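Local coordinates for protein guanylate kinase (Coxiella burnetii, PDB 3TR0) that catalyses the ATP-dependent phosphorylation of GMP to GDP and probably serves in the recycling of GMP, at residues D49-G52 with F56-D59; E134-R139 with E148-L153; K6-I11 with S185-Q190. All coordinates share one frame; numbering follows the deposited sequence.

Contact 1: D49-G52 with F56-D59; sequences DQEG and FFID. With SO4 (sulfate ion), chain C.
Glu51 OE1 accepts the backbone N-H of Phe57, the last residue of strand 56-57, at 2.9 Å from Phe57 N, on its syn side and nearly straight at 161°. OE2 reaches the same residue through a water, which donates both to it and to Phe57 O, the latter at 2.9 Å, so one carboxylate serves the amide directly and the carbonyl indirectly. CG anti to the backbone N (chi1 168°) and a bend at chi2 fold the acid back to this strand. OE2 also lies near the plane of the Phe56 ring, at its edge, 3.4 Å from CD1. The Phe57 ring meets the preceding loop residues: its CZ is 3.6 Å from Asp49 CB, and Gln50 O lies in the ring plane at its edge. Asp49 OD2 is itself held by Arg46 N and the GMP-pocket residue Arg43. On the loop backbone, Glu51 N donates to sulfate O4 at 3.1 Å, and Lys45 binds the same ion, probably from the crystallisation liquor. The contact lies at the surface of the GMP-binding region, where edge strand 56-57 runs parallel to strand 40-41 and leads into helix 60-69, capped by Asp59.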
loop_
_atom_site.group_PDB
_atom_site.type_symbol
_atom_site.label_atom_id
_atom_site.label_comp_id
_atom_site.label_asym_id
_atom_site.label_seq_id
_atom_site.Cartn_x
_atom_site.Cartn_y
_atom_site.Cartn_z
ATOM N N ASP A 49 30.110 -16.791 -0.196
ATOM C CA ASP A 49 29.274 -16.519 -1.364
ATOM C C ASP A 49 29.071 -17.767 -2.213
ATOM O O ASP A 49 29.974 -18.594 -2.346
ATOM C CB ASP A 49 29.882 -15.407 -2.224
ATOM C CG ASP A 49 29.761 -14.037 -1.584
ATOM O OD1 ASP A 49 28.897 -13.866 -0.699
ATOM O OD2 ASP A 49 30.523 -13.129 -1.976
ATOM N N GLN A 50 27.883 -17.890 -2.797
ATOM C CA GLN A 50 27.567 -19.011 -3.671
ATOM C C GLN A 50 27.106 -18.529 -5.044
ATOM O O GLN A 50 26.175 -17.731 -5.153
ATOM C CB GLN A 50 26.488 -19.895 -3.046
ATOM C CG GLN A 50 26.902 -20.581 -1.759
ATOM C CD GLN A 50 25.795 -21.447 -1.189
ATOM O OE1 GLN A 50 25.472 -22.501 -1.738
ATOM N NE2 GLN A 50 25.200 -21.000 -0.089
ATOM N N GLU A 51 27.763 -19.020 -6.090
ATOM C CA GLU A 51 27.386 -18.684 -7.458
ATOM C C GLU A 51 25.915 -19.007 -7.717
ATOM O O GLU A 51 25.455 -20.112 -7.432
ATOM C CB GLU A 51 28.269 -19.439 -8.451
ATOM C CG GLU A 51 27.775 -19.394 -9.887
ATOM C CD GLU A 51 27.957 -18.033 -10.531
ATOM O OE1 GLU A 51 28.683 -17.191 -9.961
ATOM O OE2 GLU A 51 27.373 -17.806 -11.611
ATOM N N GLY A 52 25.181 -18.037 -8.253
ATOM C CA GLY A 52 23.774 -18.224 -8.568
ATOM C C GLY A 52 22.857 -18.097 -7.366
ATOM O O GLY A 52 21.634 -18.187 -7.492
ATOM N N PHE A 56 25.568 -13.783 -9.653
ATOM C CA PHE A 56 26.305 -14.417 -10.722
ATOM C C PHE A 56 27.622 -13.668 -10.785
ATOM O O PHE A 56 27.668 -12.521 -11.230
ATOM C CB PHE A 56 25.564 -14.289 -12.051
ATOM C CG PHE A 56 24.269 -15.050 -12.099
ATOM C CD1 PHE A 56 24.268 -16.431 -12.213
ATOM C CD2 PHE A 56 23.057 -14.385 -12.042
ATOM C CE1 PHE A 56 23.081 -17.134 -12.261
ATOM C CE2 PHE A 56 21.868 -15.081 -12.090
ATOM C CZ PHE A 56 21.881 -16.460 -12.204
ATOM N N PHE A 57 28.686 -14.301 -10.306
ATOM C CA PHE A 57 29.974 -13.633 -10.241
ATOM C C PHE A 57 30.715 -13.756 -11.565
ATOM O O PHE A 57 30.971 -14.858 -12.046
ATOM C CB PHE A 57 30.810 -14.195 -9.092
ATOM C CG PHE A 57 30.177 -14.025 -7.739
ATOM C CD1 PHE A 57 30.398 -12.876 -6.995
ATOM C CD2 PHE A 57 29.364 -15.013 -7.209
ATOM C CE1 PHE A 57 29.824 -12.722 -5.749
ATOM C CE2 PHE A 57 28.789 -14.862 -5.960
ATOM C CZ PHE A 57 29.022 -13.718 -5.230
ATOM N N ILE A 58 31.043 -12.612 -12.155
ATOM C CA ILE A 58 31.751 -12.586 -13.426
ATOM C C ILE A 58 32.863 -11.544 -13.390
ATOM O O ILE A 58 32.983 -10.798 -12.419
ATOM C CB ILE A 58 30.796 -12.273 -14.588
ATOM C CG1 ILE A 58 30.050 -10.961 -14.330
ATOM C CG2 ILE A 58 29.801 -13.406 -14.771
ATOM C CD1 ILE A 58 29.190 -10.514 -15.496
ATOM N N ASP A 59 33.674 -11.495 -14.442
ATOM C CA ASP A 59 34.744 -10.504 -14.511
ATOM C C ASP A 59 34.330 -9.261 -15.295
ATOM O O ASP A 59 33.258 -9.227 -15.903
ATOM C CB ASP A 59 36.036 -11.113 -15.076
ATOM C CG ASP A 59 35.838 -11.788 -16.424
ATOM O OD1 ASP A 59 35.022 -11.308 -17.238
ATOM O OD2 ASP A 59 36.517 -12.806 -16.674
HETATM S S SO4 C . 29.751 -22.300 -5.008
HETATM O O1 SO4 C . 28.455 -22.959 -4.878
HETATM O O2 SO4 C . 30.035 -21.544 -3.791
HETATM O O3 SO4 C . 30.790 -23.306 -5.199
HETATM O O4 SO4 C . 29.734 -21.397 -6.153
HETATM O O HOH W 1 28.748 -16.344 -13.093
#

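Contact 2: E134-R139 with E148-L153; sequences ERLIKR and EQRLAL. With SO4 (sulfate ion), chain B.
Leu136 and Arg150 join helix 129-137 to helix 147-158, two helices flanking what is probably the lid of this P-loop kinase fold, as in other guanylate kinases. The contact is small: 158 Å² is buried between the two segments, and the CA atoms of Leu136 and Arg150 are 9.0 Å apart. The close part is one methyl group over one flat group. Leu136 CD2 stands 3.2 Å above the guanidinium plane of Arg150, offset toward its rim, with NH1 and NH2 each 3.5 Å away. This leaves the in-plane N-H groups of the guanidinium pointing past the leucine, and NH1 forms a salt bridge with Asp142 of the intervening segment. The bend at chi3 (66°) turns the end of the arginine side chain, which also touches Ser16 of the predicted ATP site. The other methyl, Leu136 CD1, meets Leu151 CD2 at a looser 4.2 Å, while Leu132 and Arg133 of the first helix also touch Leu151. The outward-facing side is different in character: the outer sides of both helices are exposed and lie apart from each other. Arg139, which only comes near, has NH1 4.8 Å from Arg150 NH2. Arg139 binds a sulfate, and Arg150 is not in contact with it. The sulfate is also bound by backbone amides of Gly17, Gly19, Lys20 and Thr21, consistent with its occupying a phosphate position of the P-loop, though the ion probably comes from the crystallisation liquor. Arg139, extended from CG to NE, reaches it edge-on with two bonds. NH1 donates to O2 at 3.1 Å, nearly straight, and the shorter bond runs from NH2 to O4, 2.6 Å.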
loop_
_atom_site.group_PDB
_atom_site.type_symbol
_atom_site.label_atom_id
_atom_site.label_comp_id
_atom_site.label_asym_id
_atom_site.label_seq_id
_atom_site.Cartn_x
_atom_site.Cartn_y
_atom_site.Cartn_z
ATOM N N GLU A 134 28.252 -1.785 13.328
ATOM C CA GLU A 134 28.169 -3.050 14.046
ATOM C C GLU A 134 27.975 -4.230 13.102
ATOM O O GLU A 134 28.749 -5.187 13.131
ATOM C CB GLU A 134 27.035 -3.017 15.075
ATOM C CG GLU A 134 26.928 -4.289 15.905
ATOM C CD GLU A 134 25.847 -4.206 16.966
ATOM O OE1 GLU A 134 25.065 -3.233 16.941
ATOM O OE2 GLU A 134 25.781 -5.116 17.818
ATOM N N ARG A 135 26.946 -4.161 12.259
ATOM C CA ARG A 135 26.653 -5.257 11.338
ATOM C C ARG A 135 27.797 -5.493 10.354
ATOM O O ARG A 135 28.134 -6.638 10.045
ATOM C CB ARG A 135 25.333 -5.016 10.593
ATOM C CG ARG A 135 24.877 -6.205 9.754
ATOM C CD ARG A 135 23.452 -6.037 9.222
ATOM N NE ARG A 135 22.429 -6.348 10.222
ATOM C CZ ARG A 135 21.616 -5.451 10.777
ATOM N NH1 ARG A 135 21.691 -4.171 10.434
ATOM N NH2 ARG A 135 20.719 -5.838 11.675
ATOM N N LEU A 136 28.395 -4.412 9.862
ATOM C CA LEU A 136 29.480 -4.530 8.889
ATOM C C LEU A 136 30.747 -5.115 9.509
ATOM O O LEU A 136 31.379 -5.992 8.923
ATOM C CB LEU A 136 29.786 -3.177 8.242
ATOM C CG LEU A 136 28.787 -2.667 7.202
ATOM C CD1 LEU A 136 29.189 -1.283 6.711
ATOM C CD2 LEU A 136 28.679 -3.646 6.038
ATOM N N ILE A 137 31.119 -4.625 10.687
ATOM C CA ILE A 137 32.311 -5.122 11.370
ATOM C C ILE A 137 32.197 -6.620 11.630
ATOM O O ILE A 137 33.178 -7.353 11.515
ATOM C CB ILE A 137 32.555 -4.398 12.710
ATOM C CG1 ILE A 137 32.855 -2.915 12.477
ATOM C CG2 ILE A 137 33.706 -5.047 13.467
ATOM C CD1 ILE A 137 34.182 -2.656 11.795
ATOM N N LYS A 138 30.995 -7.073 11.974
ATOM C CA LYS A 138 30.786 -8.480 12.308
ATOM C C LYS A 138 30.872 -9.409 11.103
ATOM O O LYS A 138 30.895 -10.629 11.255
ATOM C CB LYS A 138 29.459 -8.683 13.043
ATOM C CG LYS A 138 29.476 -8.180 14.474
ATOM C CD LYS A 138 28.419 -8.869 15.327
ATOM C CE LYS A 138 27.016 -8.562 14.845
ATOM N NZ LYS A 138 25.993 -9.284 15.652
ATOM N N ARG A 139 30.913 -8.834 9.906
ATOM C CA ARG A 139 31.110 -9.622 8.700
ATOM C C ARG A 139 32.601 -9.818 8.483
ATOM O O ARG A 139 33.256 -9.024 7.809
ATOM C CB ARG A 139 30.456 -8.946 7.496
ATOM C CG ARG A 139 28.947 -8.857 7.635
ATOM C CD ARG A 139 28.265 -8.184 6.457
ATOM N NE ARG A 139 26.820 -8.170 6.666
ATOM C CZ ARG A 139 25.943 -7.531 5.899
ATOM N NH1 ARG A 139 26.349 -6.830 4.847
ATOM N NH2 ARG A 139 24.654 -7.592 6.191
ATOM N N GLU A 148 35.356 2.817 6.988
ATOM C CA GLU A 148 35.157 4.260 6.989
ATOM C C GLU A 148 34.769 4.735 5.594
ATOM O O GLU A 148 34.115 5.766 5.436
ATOM C CB GLU A 148 36.418 4.974 7.481
ATOM C CG GLU A 148 36.235 6.458 7.756
ATOM C CD GLU A 148 37.306 7.017 8.677
ATOM O OE1 GLU A 148 37.891 6.233 9.455
ATOM O OE2 GLU A 148 37.562 8.238 8.622
ATOM N N GLN A 149 35.169 3.966 4.584
ATOM C CA GLN A 149 34.810 4.262 3.202
ATOM C C GLN A 149 33.392 3.795 2.892
ATOM O O GLN A 149 32.635 4.489 2.216
ATOM C CB GLN A 149 35.805 3.618 2.234
ATOM C CG GLN A 149 36.905 4.559 1.760
ATOM C CD GLN A 149 37.554 5.321 2.900
ATOM O OE1 GLN A 149 37.335 6.523 3.061
ATOM N NE2 GLN A 149 38.358 4.627 3.697
ATOM N N ARG A 150 33.038 2.615 3.390
ATOM C CA ARG A 150 31.702 2.070 3.184
ATOM C C ARG A 150 30.650 2.871 3.941
ATOM O O ARG A 150 29.532 3.053 3.459
ATOM C CB ARG A 150 31.645 0.600 3.599
ATOM C CG ARG A 150 32.616 -0.293 2.846
ATOM C CD ARG A 150 32.433 -1.751 3.232
ATOM N NE ARG A 150 31.139 -2.270 2.800
ATOM C CZ ARG A 150 30.678 -3.478 3.109
ATOM N NH1 ARG A 150 31.404 -4.296 3.859
ATOM N NH2 ARG A 150 29.488 -3.869 2.671
ATOM N N LEU A 151 31.001 3.349 5.130
ATOM C CA LEU A 151 30.066 4.150 5.914
ATOM C C LEU A 151 29.818 5.503 5.259
ATOM O O LEU A 151 28.706 6.033 5.303
ATOM C CB LEU A 151 30.552 4.323 7.352
ATOM C CG LEU A 151 30.445 3.073 8.227
ATOM C CD1 LEU A 151 31.022 3.336 9.602
ATOM C CD2 LEU A 151 28.998 2.611 8.334
ATOM N N ALA A 152 30.856 6.055 4.642
ATOM C CA ALA A 152 30.716 7.296 3.891
ATOM C C ALA A 152 29.761 7.095 2.716
ATOM O O ALA A 152 28.918 7.948 2.438
ATOM C CB ALA A 152 32.071 7.774 3.405
ATOM N N LEU A 153 29.893 5.962 2.033
ATOM C CA LEU A 153 28.998 5.631 0.929
ATOM C C LEU A 153 27.582 5.351 1.425
ATOM O O LEU A 153 26.615 5.483 0.676
ATOM C CB LEU A 153 29.514 4.422 0.147
ATOM C CG LEU A 153 30.729 4.640 -0.757
ATOM C CD1 LEU A 153 31.018 3.384 -1.568
ATOM C CD2 LEU A 153 30.497 5.830 -1.674
HETATM S S SO4 B . 22.842 -5.437 3.946
HETATM O O1 SO4 B . 22.356 -6.514 3.093
HETATM O O2 SO4 B . 24.190 -5.060 3.544
HETATM O O3 SO4 B . 21.964 -4.267 3.830
HETATM O O4 SO4 B . 22.887 -5.895 5.330
#

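Contact 3: K6-I11 with S185-Q190; sequences KANLFI and SAERLQ
Asn8 and Glu187 make the polar bond of this contact: Asn8 ND2 donates to Glu187 OE2 at 2.9 Å. The bond is moderately bent (149°), and the amide and carboxylate planes are turned well apart. The donor comes from above the carboxylate plane, 41° out of it. Next to it the methylenes of Glu187 lie against Phe10. CZ of the ring meets Glu187 CG at 3.6 Å, and Glu187 CB lies in the ring plane at its edge, while the carboxylate stands almost perpendicular to the ring. Placing CG anti to the backbone N (chi1 -171°) and bending at chi2 lets one glutamate pack its methylenes on Phe10 and still offer OE2 to Asn8.

A second set of partners holds these groups in place. Asn8 ND2 also donates to Pro118 O, and at the other end of the amide Leu9 N donates to Asn8 OD1, 2.7 Å away, in a bond strongly bent and tilted from the carbonyl plane. A water donates to Glu187 OE2 at 3.0 Å and is weakly bonded to Lys6 NZ, bridging the acid to the lysine. Farther out, Asn8 N bonds to Asp99 OD1, and OD2 of that aspartate forms a salt bridge with Arg188. Ala186 and Leu189 face a second subunit, bringing the dimer interface close by. The whole joins the start of strand 9-13, the central strand of the five-stranded parallel sheet, to the end of helix 173-187, in the alpha/beta core of the P-loop kinase fold.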
loop_
_atom_site.group_PDB
_atom_site.type_symbol
_atom_site.label_atom_id
_atom_site.label_comp_id
_atom_site.label_asym_id
_atom_site.label_seq_id
_atom_site.Cartn_x
_atom_site.Cartn_y
_atom_site.Cartn_z
ATOM N N LYS A 6 -0.907 -9.046 -13.042
ATOM C CA LYS A 6 -0.322 -7.778 -13.453
ATOM C C LYS A 6 0.890 -7.537 -12.568
ATOM O O LYS A 6 0.864 -6.707 -11.657
ATOM C CB LYS A 6 -1.310 -6.620 -13.344
ATOM C CG LYS A 6 -0.793 -5.339 -13.985
ATOM C CD LYS A 6 -1.900 -4.327 -14.208
ATOM C CE LYS A 6 -1.366 -3.047 -14.837
ATOM N NZ LYS A 6 -0.449 -2.318 -13.923
ATOM N N ALA A 7 1.946 -8.291 -12.844
ATOM C CA ALA A 7 3.127 -8.321 -11.996
ATOM C C ALA A 7 3.864 -6.993 -12.019
ATOM O O ALA A 7 3.801 -6.252 -12.996
ATOM C CB ALA A 7 4.052 -9.454 -12.432
ATOM N N ASN A 8 4.576 -6.705 -10.938
ATOM C CA ASN A 8 5.252 -5.428 -10.797
ATOM C C ASN A 8 6.684 -5.649 -10.336
ATOM O O ASN A 8 7.048 -6.751 -9.916
ATOM C CB ASN A 8 4.497 -4.555 -9.786
ATOM C CG ASN A 8 4.764 -3.070 -9.970
ATOM O OD1 ASN A 8 5.631 -2.670 -10.741
ATOM N ND2 ASN A 8 4.008 -2.247 -9.257
ATOM N N LEU A 9 7.493 -4.602 -10.429
ATOM C CA LEU A 9 8.836 -4.615 -9.873
ATOM C C LEU A 9 8.836 -3.909 -8.521
ATOM O O LEU A 9 8.249 -2.844 -8.372
ATOM C CB LEU A 9 9.806 -3.906 -10.817
ATOM C CG LEU A 9 9.878 -4.445 -12.249
ATOM C CD1 LEU A 9 10.863 -3.622 -13.064
ATOM C CD2 LEU A 9 10.275 -5.912 -12.245
ATOM N N PHE A 10 9.498 -4.511 -7.541
ATOM C CA PHE A 10 9.615 -3.917 -6.224
ATOM C C PHE A 10 11.077 -3.685 -5.916
ATOM O O PHE A 10 11.825 -4.634 -5.686
ATOM C CB PHE A 10 8.978 -4.821 -5.168
ATOM C CG PHE A 10 7.486 -4.931 -5.297
ATOM C CD1 PHE A 10 6.656 -4.024 -4.665
ATOM C CD2 PHE A 10 6.914 -5.928 -6.073
ATOM C CE1 PHE A 10 5.282 -4.120 -4.787
ATOM C CE2 PHE A 10 5.545 -6.025 -6.197
ATOM C CZ PHE A 10 4.726 -5.116 -5.557
ATOM N N ILE A 11 11.480 -2.417 -5.937
ATOM C CA ILE A 11 12.873 -2.041 -5.732
ATOM C C ILE A 11 13.132 -1.917 -4.242
ATOM O O ILE A 11 12.391 -1.238 -3.539
ATOM C CB ILE A 11 13.184 -0.691 -6.407
ATOM C CG1 ILE A 11 12.897 -0.764 -7.910
ATOM C CG2 ILE A 11 14.631 -0.283 -6.163
ATOM C CD1 ILE A 11 12.713 0.589 -8.562
ATOM N N SER A 185 1.556 -6.541 -0.458
ATOM C CA SER A 185 0.169 -6.999 -0.402
ATOM C C SER A 185 -0.805 -5.907 -0.850
ATOM O O SER A 185 -1.783 -6.185 -1.548
ATOM C CB SER A 185 -0.178 -7.480 1.010
ATOM O OG SER A 185 0.567 -8.641 1.353
ATOM N N ALA A 186 -0.540 -4.670 -0.442
ATOM C CA ALA A 186 -1.379 -3.537 -0.832
ATOM C C ALA A 186 -1.283 -3.264 -2.329
ATOM O O ALA A 186 -2.281 -2.948 -2.969
ATOM C CB ALA A 186 -1.002 -2.284 -0.036
ATOM N N GLU A 187 -0.078 -3.368 -2.884
ATOM C CA GLU A 187 0.105 -3.161 -4.319
ATOM C C GLU A 187 -0.776 -4.127 -5.098
ATOM O O GLU A 187 -1.360 -3.770 -6.123
ATOM C CB GLU A 187 1.571 -3.365 -4.716
ATOM C CG GLU A 187 1.897 -2.958 -6.152
ATOM C CD GLU A 187 1.586 -4.033 -7.184
ATOM O OE1 GLU A 187 1.278 -5.184 -6.807
ATOM O OE2 GLU A 187 1.646 -3.713 -8.388
ATOM N N ARG A 188 -0.875 -5.351 -4.598
ATOM C CA ARG A 188 -1.610 -6.404 -5.291
ATOM C C ARG A 188 -3.115 -6.221 -5.185
ATOM O O ARG A 188 -3.880 -6.970 -5.791
ATOM C CB ARG A 188 -1.215 -7.771 -4.741
ATOM C CG ARG A 188 0.222 -8.178 -5.072
ATOM C CD ARG A 188 0.637 -9.399 -4.270
ATOM N NE ARG A 188 1.827 -10.040 -4.825
ATOM C CZ ARG A 188 2.375 -11.145 -4.331
ATOM N NH1 ARG A 188 1.849 -11.731 -3.263
ATOM N NH2 ARG A 188 3.455 -11.664 -4.901
ATOM N N LEU A 189 -3.536 -5.238 -4.395
ATOM C CA LEU A 189 -4.957 -4.925 -4.250
ATOM C C LEU A 189 -5.326 -3.658 -5.010
ATOM O O LEU A 189 -6.471 -3.222 -4.972
ATOM C CB LEU A 189 -5.329 -4.755 -2.773
ATOM C CG LEU A 189 -5.143 -5.955 -1.846
ATOM C CD1 LEU A 189 -5.168 -5.528 -0.383
ATOM C CD2 LEU A 189 -6.194 -7.014 -2.107
ATOM N N GLN A 190 -4.352 -3.056 -5.687
ATOM C CA GLN A 190 -4.606 -1.857 -6.481
ATOM C C GLN A 190 -5.592 -2.145 -7.606
ATOM O O GLN A 190 -5.617 -3.249 -8.147
ATOM C CB GLN A 190 -3.303 -1.328 -7.084
ATOM C CG GLN A 190 -2.334 -0.771 -6.060
ATOM C CD GLN A 190 -1.046 -0.289 -6.687
ATOM O OE1 GLN A 190 -0.863 -0.362 -7.905
ATOM N NE2 GLN A 190 -0.141 0.205 -5.857
HETATM O O HOH W 2 0.640 -2.455 -10.881
#

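The three contacts mark different parts of the kinase. Contacts 1 and 2 lie on the nucleotide side, their centres about 22 Å apart and nearest atoms about 9 Å apart, without touching. The Asp49 side chain of contact 1 is about 7 Å from bound GMP, and that of Arg150 in contact 2 about 4 Å, so they approach the ligand from the GMP-binding region and from what is probably the lid, respectively. Contact 3 lies across the chain's centre, its centre about 29 Å from that of contact 1 and 32 Å from that of contact 2. It closes a loop of sequence holding both, and strand 9-13 leads from it to the P-loop.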